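Local coordinates for probable porin (Pseudomonas aeruginosa, PDB 4FSO), which probably forms a beta-barrel channel that lets small solutes cross the outer membrane, as in other OprD-type porins, at residues Gly153-Ala158 with Gln197-Val202; Asn300-Asn305 with Arg336-Asp341; Asp357-Tyr362 with Arg375-Thr380. All coordinates share one frame; numbering follows the deposited sequence.

Interaction 1: Gly153-Ala158 with Gln197-Val202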
loop_
_atom_site.group_PDB
_atom_site.type_symbol
_atom_site.label_atom_id
_atom_site.label_comp_id
_atom_site.label_asym_id
_atom_site.label_seq_id
_atom_site.Cartn_x
_atom_site.Cartn_y
_atom_site.Cartn_z
ATOM N N GLY A 153 2.518 -23.908 0.488
ATOM C CA GLY A 153 1.535 -23.268 1.343
ATOM C C GLY A 153 2.146 -22.622 2.573
ATOM O O GLY A 153 1.437 -22.061 3.406
ATOM N N LEU A 154 3.466 -22.707 2.696
ATOM C CA LEU A 154 4.153 -22.137 3.844
ATOM C C LEU A 154 5.311 -21.275 3.376
ATOM O O LEU A 154 6.390 -21.782 3.065
ATOM C CB LEU A 154 4.649 -23.235 4.792
ATOM C CG LEU A 154 5.067 -22.691 6.164
ATOM C CD1 LEU A 154 3.845 -22.230 6.940
ATOM C CD2 LEU A 154 5.842 -23.706 6.967
ATOM N N ARG A 155 5.080 -19.969 3.332
ATOM C CA ARG A 155 6.047 -19.039 2.775
ATOM C C ARG A 155 6.758 -18.255 3.868
ATOM O O ARG A 155 6.142 -17.778 4.826
ATOM C CB ARG A 155 5.365 -18.093 1.780
ATOM C CG ARG A 155 6.308 -17.120 1.069
ATOM C CD ARG A 155 5.551 -16.040 0.256
ATOM N NE ARG A 155 5.349 -16.413 -1.143
ATOM C CZ ARG A 155 4.166 -16.687 -1.684
ATOM N NH1 ARG A 155 3.071 -16.622 -0.938
ATOM N NH2 ARG A 155 4.074 -17.017 -2.969
ATOM N N PHE A 156 8.071 -18.144 3.725
ATOM C CA PHE A 156 8.861 -17.372 4.665
ATOM C C PHE A 156 9.654 -16.318 3.914
ATOM O O PHE A 156 10.146 -16.564 2.803
ATOM C CB PHE A 156 9.797 -18.268 5.485
ATOM C CG PHE A 156 10.801 -17.497 6.303
ATOM C CD1 PHE A 156 10.417 -16.863 7.481
ATOM C CD2 PHE A 156 12.131 -17.399 5.894
ATOM C CE1 PHE A 156 11.333 -16.147 8.241
ATOM C CE2 PHE A 156 13.063 -16.676 6.650
ATOM C CZ PHE A 156 12.659 -16.050 7.822
ATOM N N SER A 157 9.770 -15.147 4.533
ATOM C CA SER A 157 10.375 -13.988 3.906
ATOM C C SER A 157 11.213 -13.271 4.927
ATOM O O SER A 157 10.839 -13.215 6.104
ATOM C CB SER A 157 9.292 -13.008 3.415
ATOM O OG SER A 157 8.233 -13.669 2.742
ATOM N N ALA A 158 12.325 -12.697 4.478
ATOM C CA ALA A 158 13.126 -11.826 5.328
ATOM C C ALA A 158 13.647 -10.666 4.504
ATOM O O ALA A 158 14.009 -10.827 3.332
ATOM C CB ALA A 158 14.279 -12.601 5.957
ATOM N N GLN A 197 8.579 -12.508 7.880
ATOM C CA GLN A 197 7.173 -12.817 7.713
ATOM C C GLN A 197 6.937 -14.297 7.462
ATOM O O GLN A 197 7.725 -14.959 6.804
ATOM C CB GLN A 197 6.624 -11.955 6.577
ATOM C CG GLN A 197 5.167 -12.150 6.194
ATOM C CD GLN A 197 4.767 -11.278 4.989
ATOM O OE1 GLN A 197 5.484 -10.332 4.617
ATOM N NE2 GLN A 197 3.635 -11.606 4.369
ATOM N N LEU A 198 5.831 -14.812 7.986
ATOM C CA LEU A 198 5.426 -16.183 7.716
ATOM C C LEU A 198 3.980 -16.228 7.212
ATOM O O LEU A 198 3.084 -15.711 7.858
ATOM C CB LEU A 198 5.598 -17.020 8.980
ATOM C CG LEU A 198 5.650 -18.536 8.811
ATOM C CD1 LEU A 198 6.135 -19.144 10.099
ATOM C CD2 LEU A 198 4.293 -19.133 8.450
ATOM N N ASP A 199 3.763 -16.865 6.067
ATOM C CA ASP A 199 2.427 -16.980 5.462
ATOM C C ASP A 199 1.959 -18.430 5.432
ATOM O O ASP A 199 2.547 -19.252 4.735
ATOM C CB ASP A 199 2.439 -16.470 4.014
ATOM C CG ASP A 199 2.622 -14.971 3.919
ATOM O OD1 ASP A 199 2.070 -14.267 4.795
ATOM O OD2 ASP A 199 3.311 -14.502 2.970
ATOM N N TYR A 200 0.898 -18.751 6.166
ATOM C CA TYR A 200 0.392 -20.123 6.188
ATOM C C TYR A 200 -0.927 -20.153 5.453
ATOM O O TYR A 200 -1.880 -19.498 5.870
ATOM C CB TYR A 200 0.202 -20.580 7.621
ATOM C CG TYR A 200 -0.266 -22.018 7.785
ATOM C CD1 TYR A 200 -0.157 -22.945 6.749
ATOM C CD2 TYR A 200 -0.816 -22.446 8.990
ATOM C CE1 TYR A 200 -0.592 -24.256 6.917
ATOM C CE2 TYR A 200 -1.244 -23.743 9.164
ATOM C CZ TYR A 200 -1.134 -24.645 8.135
ATOM O OH TYR A 200 -1.574 -25.936 8.336
ATOM N N GLN A 201 -0.984 -20.891 4.347
ATOM C CA GLN A 201 -2.232 -21.011 3.599
ATOM C C GLN A 201 -2.935 -22.287 4.031
ATOM O O GLN A 201 -2.738 -23.346 3.447
ATOM C CB GLN A 201 -2.013 -20.967 2.077
ATOM C CG GLN A 201 -3.320 -20.937 1.236
ATOM C CD GLN A 201 -3.959 -19.532 1.093
ATOM O OE1 GLN A 201 -3.302 -18.565 0.690
ATOM N NE2 GLN A 201 -5.251 -19.435 1.411
ATOM N N VAL A 202 -3.748 -22.156 5.076
ATOM C CA VAL A 202 -4.435 -23.273 5.705
ATOM C C VAL A 202 -5.277 -24.060 4.717
ATOM O O VAL A 202 -5.148 -25.279 4.634
ATOM C CB VAL A 202 -5.324 -22.781 6.831
ATOM C CG1 VAL A 202 -5.832 -23.955 7.634
ATOM C CG2 VAL A 202 -4.544 -21.804 7.718
#
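Asp199 OD1 is held by two hydrogen bonds, both from amide nitrogens: Gln197 NE2 two residues back on the same strand, and Gln209 NE2 on the next strand, 206-215. The Gln197 NE2 to Asp199 OD1 bond measures 3.1 Å and uses the syn lone pair, with the oxygen close to the amide plane. Arg155 lies alongside Asp199, both chains pointing the same way, but Arg155 NH1 stays 4.5 Å from Asp199 OD2, beyond a salt bridge; their planes are 73° apart. Arg155 NH2 has a long, weak ion pair with Glu149. The backbones of 154-158 and 197-202 run antiparallel at 168°. Arg155 and Asp199 form a hydrogen-bonded pair, with Asp199 N to Arg155 O at 2.8 Å; Ser157 pairs likewise with Gln197, and Gly153 O receives Gln201 N. On the face opposite Arg155 and Asp199, Leu154 CD1 meets Leu198 CD2 at 3.5 Å, the two side chains crossing obliquely. Both have CG anti to the backbone N, as do Phe156 and Tyr200 beside them. Polar Arg155, Ser157, Gln197 and Asp199 therefore oppose apolar and aromatic Leu154, Phe156, Leu198 and Tyr200, an alternation consistent with a porin wall having one face toward water and the other toward lipid.

Interaction 2: Asn300-Asn305 with Arg336-Asp341. With C8E ((hydroxyethyloxy)tri(ethyloxy)octane), chain G.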
loop_
_atom_site.group_PDB
_atom_site.type_symbol
_atom_site.label_atom_id
_atom_site.label_comp_id
_atom_site.label_asym_id
_atom_site.label_seq_id
_atom_site.Cartn_x
_atom_site.Cartn_y
_atom_site.Cartn_z
ATOM N N ASN A 300 -9.336 0.989 6.575
ATOM C CA ASN A 300 -9.777 2.358 6.332
ATOM C C ASN A 300 -8.686 3.287 5.791
ATOM O O ASN A 300 -8.742 4.506 5.972
ATOM C CB ASN A 300 -10.475 2.953 7.565
ATOM C CG ASN A 300 -11.709 2.172 7.962
ATOM O OD1 ASN A 300 -12.142 1.269 7.247
ATOM N ND2 ASN A 300 -12.294 2.523 9.109
ATOM N N TYR A 301 -7.690 2.716 5.130
ATOM C CA TYR A 301 -6.773 3.567 4.376
ATOM C C TYR A 301 -7.454 4.049 3.109
ATOM O O TYR A 301 -7.724 3.271 2.206
ATOM C CB TYR A 301 -5.464 2.879 4.005
ATOM C CG TYR A 301 -4.635 3.792 3.127
ATOM C CD1 TYR A 301 -4.201 5.032 3.602
ATOM C CD2 TYR A 301 -4.332 3.453 1.816
ATOM C CE1 TYR A 301 -3.464 5.887 2.801
ATOM C CE2 TYR A 301 -3.586 4.304 1.008
ATOM C CZ TYR A 301 -3.149 5.519 1.505
ATOM O OH TYR A 301 -2.401 6.373 0.698
ATOM N N LEU A 302 -7.713 5.345 3.056
ATOM C CA LEU A 302 -8.480 5.953 1.973
ATOM C C LEU A 302 -7.578 6.841 1.119
ATOM O O LEU A 302 -6.366 6.833 1.294
ATOM C CB LEU A 302 -9.686 6.729 2.536
ATOM C CG LEU A 302 -10.957 5.919 2.337
ATOM C CD1 LEU A 302 -10.859 4.561 3.042
ATOM C CD2 LEU A 302 -12.222 6.687 2.742
ATOM N N GLN A 303 -8.164 7.602 0.199
ATOM C CA GLN A 303 -7.373 8.375 -0.764
ATOM C C GLN A 303 -6.541 9.436 -0.061
ATOM O O GLN A 303 -5.369 9.649 -0.401
ATOM C CB GLN A 303 -8.280 9.004 -1.803
ATOM C CG GLN A 303 -7.591 9.554 -3.051
ATOM C CD GLN A 303 -8.578 10.303 -3.946
ATOM O OE1 GLN A 303 -9.690 9.817 -4.215
ATOM N NE2 GLN A 303 -8.192 11.503 -4.377
ATOM N N VAL A 304 -7.126 10.045 0.967
ATOM C CA VAL A 304 -6.520 11.206 1.603
ATOM C C VAL A 304 -6.124 11.018 3.074
ATOM O O VAL A 304 -5.214 11.668 3.577
ATOM C CB VAL A 304 -7.415 12.447 1.354
ATOM C CG1 VAL A 304 -7.332 13.459 2.478
ATOM C CG2 VAL A 304 -6.995 13.079 0.031
ATOM N N ASN A 305 -6.798 10.104 3.749
ATOM C CA ASN A 305 -6.688 9.996 5.199
ATOM C C ASN A 305 -6.655 8.535 5.592
ATOM O O ASN A 305 -7.261 7.698 4.925
ATOM C CB ASN A 305 -7.837 10.720 5.919
ATOM C CG ASN A 305 -7.654 10.748 7.434
ATOM O OD1 ASN A 305 -6.759 11.412 7.921
ATOM N ND2 ASN A 305 -8.503 10.020 8.179
ATOM N N ARG A 336 -16.781 5.014 -1.596
ATOM C CA ARG A 336 -16.673 4.578 -0.215
ATOM C C ARG A 336 -16.706 5.746 0.740
ATOM O O ARG A 336 -16.439 6.903 0.371
ATOM C CB ARG A 336 -15.430 3.716 0.005
ATOM C CG ARG A 336 -14.184 4.484 -0.237
ATOM C CD ARG A 336 -13.004 3.605 -0.313
ATOM N NE ARG A 336 -11.853 4.380 -0.750
ATOM C CZ ARG A 336 -10.627 3.897 -0.819
ATOM N NH1 ARG A 336 -10.401 2.638 -0.466
ATOM N NH2 ARG A 336 -9.643 4.676 -1.234
ATOM N N TYR A 337 -17.054 5.422 1.974
ATOM C CA TYR A 337 -17.310 6.428 2.978
ATOM C C TYR A 337 -16.793 5.928 4.317
ATOM O O TYR A 337 -17.108 4.815 4.750
ATOM C CB TYR A 337 -18.817 6.735 3.056
ATOM C CG TYR A 337 -19.129 7.679 4.181
ATOM C CD1 TYR A 337 -18.872 9.039 4.052
ATOM C CD2 TYR A 337 -19.620 7.210 5.395
ATOM C CE1 TYR A 337 -19.112 9.914 5.087
ATOM C CE2 TYR A 337 -19.868 8.079 6.440
ATOM C CZ TYR A 337 -19.615 9.433 6.280
ATOM O OH TYR A 337 -19.867 10.316 7.306
ATOM N N VAL A 338 -15.999 6.749 4.984
ATOM C CA VAL A 338 -15.495 6.369 6.294
ATOM C C VAL A 338 -15.858 7.457 7.279
ATOM O O VAL A 338 -15.682 8.635 7.005
ATOM C CB VAL A 338 -13.948 6.092 6.279
ATOM C CG1 VAL A 338 -13.402 5.908 7.712
ATOM C CG2 VAL A 338 -13.637 4.896 5.423
ATOM N N ASN A 339 -16.390 7.051 8.425
ATOM C CA ASN A 339 -16.659 7.969 9.525
ATOM C C ASN A 339 -15.743 7.645 10.690
ATOM O O ASN A 339 -15.721 6.498 11.128
ATOM C CB ASN A 339 -18.096 7.809 9.988
ATOM C CG ASN A 339 -18.511 8.890 10.952
ATOM O OD1 ASN A 339 -18.024 10.012 10.875
ATOM N ND2 ASN A 339 -19.410 8.558 11.872
ATOM N N GLY A 340 -14.998 8.638 11.186
ATOM C CA GLY A 340 -14.141 8.462 12.344
ATOM C C GLY A 340 -14.365 9.408 13.515
ATOM O O GLY A 340 -14.619 10.608 13.357
ATOM N N ASP A 341 -14.270 8.867 14.719
ATOM C CA ASP A 341 -14.239 9.719 15.906
ATOM C C ASP A 341 -13.298 9.169 16.958
ATOM O O ASP A 341 -12.407 8.351 16.638
ATOM C CB ASP A 341 -15.633 9.969 16.493
ATOM C CG ASP A 341 -16.447 8.694 16.676
ATOM O OD1 ASP A 341 -15.904 7.673 17.163
ATOM O OD2 ASP A 341 -17.653 8.731 16.334
HETATM C C1 C8E G . -24.667 -2.968 11.965
HETATM C C2 C8E G . -23.600 -2.259 12.797
HETATM C C3 C8E G . -22.907 -1.114 12.051
HETATM C C4 C8E G . -22.296 -0.100 13.020
HETATM C C5 C8E G . -20.867 0.333 12.677
HETATM C C6 C8E G . -19.809 -0.391 13.505
HETATM C C7 C8E G . -18.607 0.500 13.782
HETATM C C8 C8E G . -18.563 0.857 15.266
HETATM O O9 C8E G . -17.483 1.729 15.520
HETATM C C10 C8E G . -17.529 2.883 14.709
HETATM C C11 C8E G . -16.991 4.072 15.493
HETATM O O12 C8E G . -17.372 5.262 14.843
HETATM C C13 C8E G . -18.389 5.953 15.548
HETATM C C14 C8E G . -19.273 6.756 14.594
#
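A leucine, not an acceptor, sits over the flat face of the Arg336 guanidinium: Leu302 CG lies 3.5 Å above that plane, offset toward its rim, and no hydrogen bond joins Asn300-Asn305 to Arg336-Asp341. The geometry is that of a loop packed against the wall of an outer-membrane beta-barrel. Residues 300-305 have no regular structure and belong to the connection leading to strand 313-322, whereas 336-341 are part of strand 331-344. The loop is turned back on itself by a 3.0 Å hydrogen bond from Leu302 N to Asn305 O. Arg336 places CG in the crowded position between its backbone N and carbonyl carbon (chi1 64°) and then runs extended to NE, so that it meets Leu302 tip to tip. Its charge is answered by a salt bridge from NE to Asp357 on the neighbouring strand. Beside it, Val338 CG2 approaches Leu302 CD2 to 3.5 Å as the two chains cross obliquely. Val338 CG1, anti to the backbone N, turns to Asn300 and lies 3.8 Å from ND2. That amide is spoken for at both ends, with ND2 bonded to Ser314 OG and OD1 to Gln316 NE2. Gln303 NE2 reaches Glu394, so the loop also bridges to strand 392-404, consistent with a loop folded into the lumen, as in porins of this kind. The alternate strand residues project from the other side of the wall: Asn339 and Asp341 approach one C8E detergent molecule and Tyr337 touches another, which fits a membrane-facing surface. There, C8E C14 comes 3.3 Å from Asn339 ND2, and C8E C13 is the detergent atom nearest Asp341 OD2.

Interaction 3: Asp357-Tyr362 with Arg375-Thr380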
loop_
_atom_site.group_PDB
_atom_site.type_symbol
_atom_site.label_atom_id
_atom_site.label_comp_id
_atom_site.label_asym_id
_atom_site.label_seq_id
_atom_site.Cartn_x
_atom_site.Cartn_y
_atom_site.Cartn_z
ATOM N N ASP A 357 -15.057 8.922 -0.915
ATOM C CA ASP A 357 -14.291 8.791 -2.149
ATOM C C ASP A 357 -15.228 8.297 -3.243
ATOM O O ASP A 357 -16.128 7.481 -2.993
ATOM C CB ASP A 357 -13.130 7.790 -2.009
ATOM C CG ASP A 357 -12.022 8.272 -1.082
ATOM O OD1 ASP A 357 -11.782 9.492 -0.976
ATOM O OD2 ASP A 357 -11.368 7.411 -0.462
ATOM N N ILE A 358 -15.002 8.801 -4.453
ATOM C CA ILE A 358 -15.697 8.338 -5.644
ATOM C C ILE A 358 -14.643 7.980 -6.698
ATOM O O ILE A 358 -13.689 8.733 -6.918
ATOM C CB ILE A 358 -16.671 9.438 -6.164
ATOM C CG1 ILE A 358 -17.907 9.514 -5.267
ATOM C CG2 ILE A 358 -17.106 9.170 -7.604
ATOM C CD1 ILE A 358 -18.487 10.915 -5.115
ATOM N N GLU A 359 -14.792 6.827 -7.336
ATOM C CA GLU A 359 -13.865 6.447 -8.403
ATOM C C GLU A 359 -14.512 5.963 -9.678
ATOM O O GLU A 359 -15.533 5.268 -9.670
ATOM C CB GLU A 359 -12.873 5.390 -7.932
ATOM C CG GLU A 359 -11.754 5.964 -7.103
ATOM C CD GLU A 359 -10.617 4.992 -6.942
ATOM O OE1 GLU A 359 -10.681 3.911 -7.566
ATOM O OE2 GLU A 359 -9.663 5.309 -6.201
ATOM N N LEU A 360 -13.866 6.328 -10.775
ATOM C CA LEU A 360 -14.224 5.863 -12.095
ATOM C C LEU A 360 -12.970 5.354 -12.800
ATOM O O LEU A 360 -11.922 6.022 -12.831
ATOM C CB LEU A 360 -14.820 7.011 -12.878
ATOM C CG LEU A 360 -16.031 6.603 -13.687
ATOM C CD1 LEU A 360 -17.090 6.149 -12.711
ATOM C CD2 LEU A 360 -16.499 7.782 -14.536
ATOM N N LYS A 361 -13.069 4.161 -13.363
ATOM C CA LYS A 361 -11.968 3.626 -14.142
ATOM C C LYS A 361 -12.466 3.142 -15.488
ATOM O O LYS A 361 -13.485 2.450 -15.574
ATOM C CB LYS A 361 -11.301 2.480 -13.400
ATOM C CG LYS A 361 -10.060 1.942 -14.077
ATOM C CD LYS A 361 -9.579 0.678 -13.369
ATOM C CE LYS A 361 -8.130 0.338 -13.722
ATOM N NZ LYS A 361 -7.728 -1.009 -13.215
ATOM N N TYR A 362 -11.751 3.510 -16.543
ATOM C CA TYR A 362 -12.081 2.982 -17.868
ATOM C C TYR A 362 -10.896 2.436 -18.652
ATOM O O TYR A 362 -9.917 3.143 -18.888
ATOM C CB TYR A 362 -12.846 3.992 -18.735
ATOM C CG TYR A 362 -13.366 3.312 -19.959
ATOM C CD1 TYR A 362 -14.402 2.399 -19.861
ATOM C CD2 TYR A 362 -12.786 3.522 -21.202
ATOM C CE1 TYR A 362 -14.880 1.736 -20.962
ATOM C CE2 TYR A 362 -13.251 2.861 -22.321
ATOM C CZ TYR A 362 -14.307 1.969 -22.194
ATOM O OH TYR A 362 -14.809 1.296 -23.292
ATOM N N ARG A 375 -8.512 6.747 -15.297
ATOM C CA ARG A 375 -8.928 6.603 -13.927
ATOM C C ARG A 375 -9.222 7.942 -13.283
ATOM O O ARG A 375 -8.390 8.857 -13.311
ATOM C CB ARG A 375 -7.838 5.884 -13.149
ATOM C CG ARG A 375 -8.357 5.022 -12.033
ATOM C CD ARG A 375 -7.237 4.705 -11.088
ATOM N NE ARG A 375 -7.731 4.062 -9.879
ATOM C CZ ARG A 375 -7.023 3.933 -8.769
ATOM N NH1 ARG A 375 -5.789 4.416 -8.705
ATOM N NH2 ARG A 375 -7.549 3.324 -7.723
ATOM N N LEU A 376 -10.403 8.042 -12.687
ATOM C CA LEU A 376 -10.791 9.253 -11.985
ATOM C C LEU A 376 -10.962 9.022 -10.491
ATOM O O LEU A 376 -11.772 8.197 -10.092
ATOM C CB LEU A 376 -12.090 9.785 -12.573
ATOM C CG LEU A 376 -12.681 10.984 -11.853
ATOM C CD1 LEU A 376 -11.619 12.026 -11.684
ATOM C CD2 LEU A 376 -13.856 11.539 -12.638
ATOM N N ARG A 377 -10.217 9.764 -9.670
ATOM C CA ARG A 377 -10.279 9.596 -8.205
ATOM C C ARG A 377 -10.625 10.871 -7.416
ATOM O O ARG A 377 -9.848 11.827 -7.374
ATOM C CB ARG A 377 -8.966 9.026 -7.667
ATOM C CG ARG A 377 -8.504 7.795 -8.394
ATOM C CD ARG A 377 -7.269 7.246 -7.737
ATOM N NE ARG A 377 -7.554 6.754 -6.392
ATOM C CZ ARG A 377 -6.678 6.766 -5.395
ATOM N NH1 ARG A 377 -5.463 7.259 -5.594
ATOM N NH2 ARG A 377 -7.022 6.299 -4.203
ATOM N N ASN A 378 -11.779 10.863 -6.760
ATOM C CA ASN A 378 -12.257 12.049 -6.072
ATOM C C ASN A 378 -12.332 11.869 -4.564
ATOM O O ASN A 378 -12.937 10.927 -4.061
ATOM C CB ASN A 378 -13.631 12.451 -6.641
ATOM C CG ASN A 378 -14.213 13.680 -5.969
ATOM O OD1 ASN A 378 -13.685 14.787 -6.100
ATOM N ND2 ASN A 378 -15.316 13.490 -5.247
ATOM N N ALA A 379 -11.738 12.790 -3.832
ATOM C CA ALA A 379 -11.816 12.702 -2.378
ATOM C C ALA A 379 -12.353 13.971 -1.736
ATOM O O ALA A 379 -11.974 15.085 -2.095
ATOM C CB ALA A 379 -10.440 12.317 -1.759
ATOM N N THR A 380 -13.229 13.781 -0.765
ATOM C CA THR A 380 -13.736 14.858 0.058
ATOM C C THR A 380 -13.466 14.464 1.499
ATOM O O THR A 380 -13.903 13.404 1.957
ATOM C CB THR A 380 -15.252 15.035 -0.170
ATOM O OG1 THR A 380 -15.447 15.514 -1.497
ATOM C CG2 THR A 380 -15.868 16.020 0.830
#
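Glu359 spreads its carboxylate between two arginines of the partner strand. Arg377 NE donates to Glu359 OE2 at 2.6 Å with an N-H...O angle of 158°; the oxygen sits at the guanidinium edge, while the nitrogen comes from above the carboxylate plane, the two planes being 89° apart. The second salt bridge, Arg375 NH2 to Glu359 OE1 at 3.2 Å, is a weak hydrogen bond, bent to 135°, with NH2 nearly as close to OE2. The CD methylene of Arg377 lies over one face of the Arg375 guanidinium, 3.3 Å above it and offset to its rim. Torsions set this up. Glu359 has CG anti to its carbonyl carbon and runs extended beyond it, Arg375 is extended from CG to NE, and Arg377 folds at chi3 to bring NE round to the carboxylate. Charge sharing of this kind would be expected to keep Glu359 ionised. Beneath the network lies a beta hairpin of strands 350-363 and 373-383, one of the antiparallel pairings that build the porin barrel. Glu359 with Arg377 and Lys361 with Arg375 are non-hydrogen-bonded pairs, and between them Leu360 and Leu376 exchange two backbone bonds, Leu360 N to Leu376 O measuring 2.9 Å. Ile358 and Asn378 do the same, with Asn378 N lying nearly along the C=O axis of Ile358. On the face away from the charges, Leu360 CB and Leu376 CB pack at 3.9 Å, and Ile358 touches a bound C8E molecule. Further along the charged face, Asp357 OD1 rests 3.2 Å from Ala379 CB, while its OD2 faces Arg336 and Gln303 N. Farther out, Arg377 NH1 comes close to Arg396 NH1 on strand 392-404, a like-charged neighbour that the Glu359 carboxylate probably helps to offset.

Overall arrangement
Interactions 2 and 3 adjoin, their centres 14 Å apart, and Asp357 joins them. Its OD2 makes a salt bridge with Arg336 NE at 3.1 Å and probably accepts a hydrogen bond from Gln303 N at 3.3 Å, so one carboxylate oxygen ties strand 350-363 to both the loop and strand 331-344. Interaction 1 stands apart: its centre is 30 Å from that of interaction 2 and 34 Å from that of interaction 3, which lies across the centre of the chain, with nearest atoms about 17 and 22 Å away. C8E molecules touch strand residues of interactions 2 and 3, and a C8E lies about 8 Å from the Phe156 side chain of interaction 1.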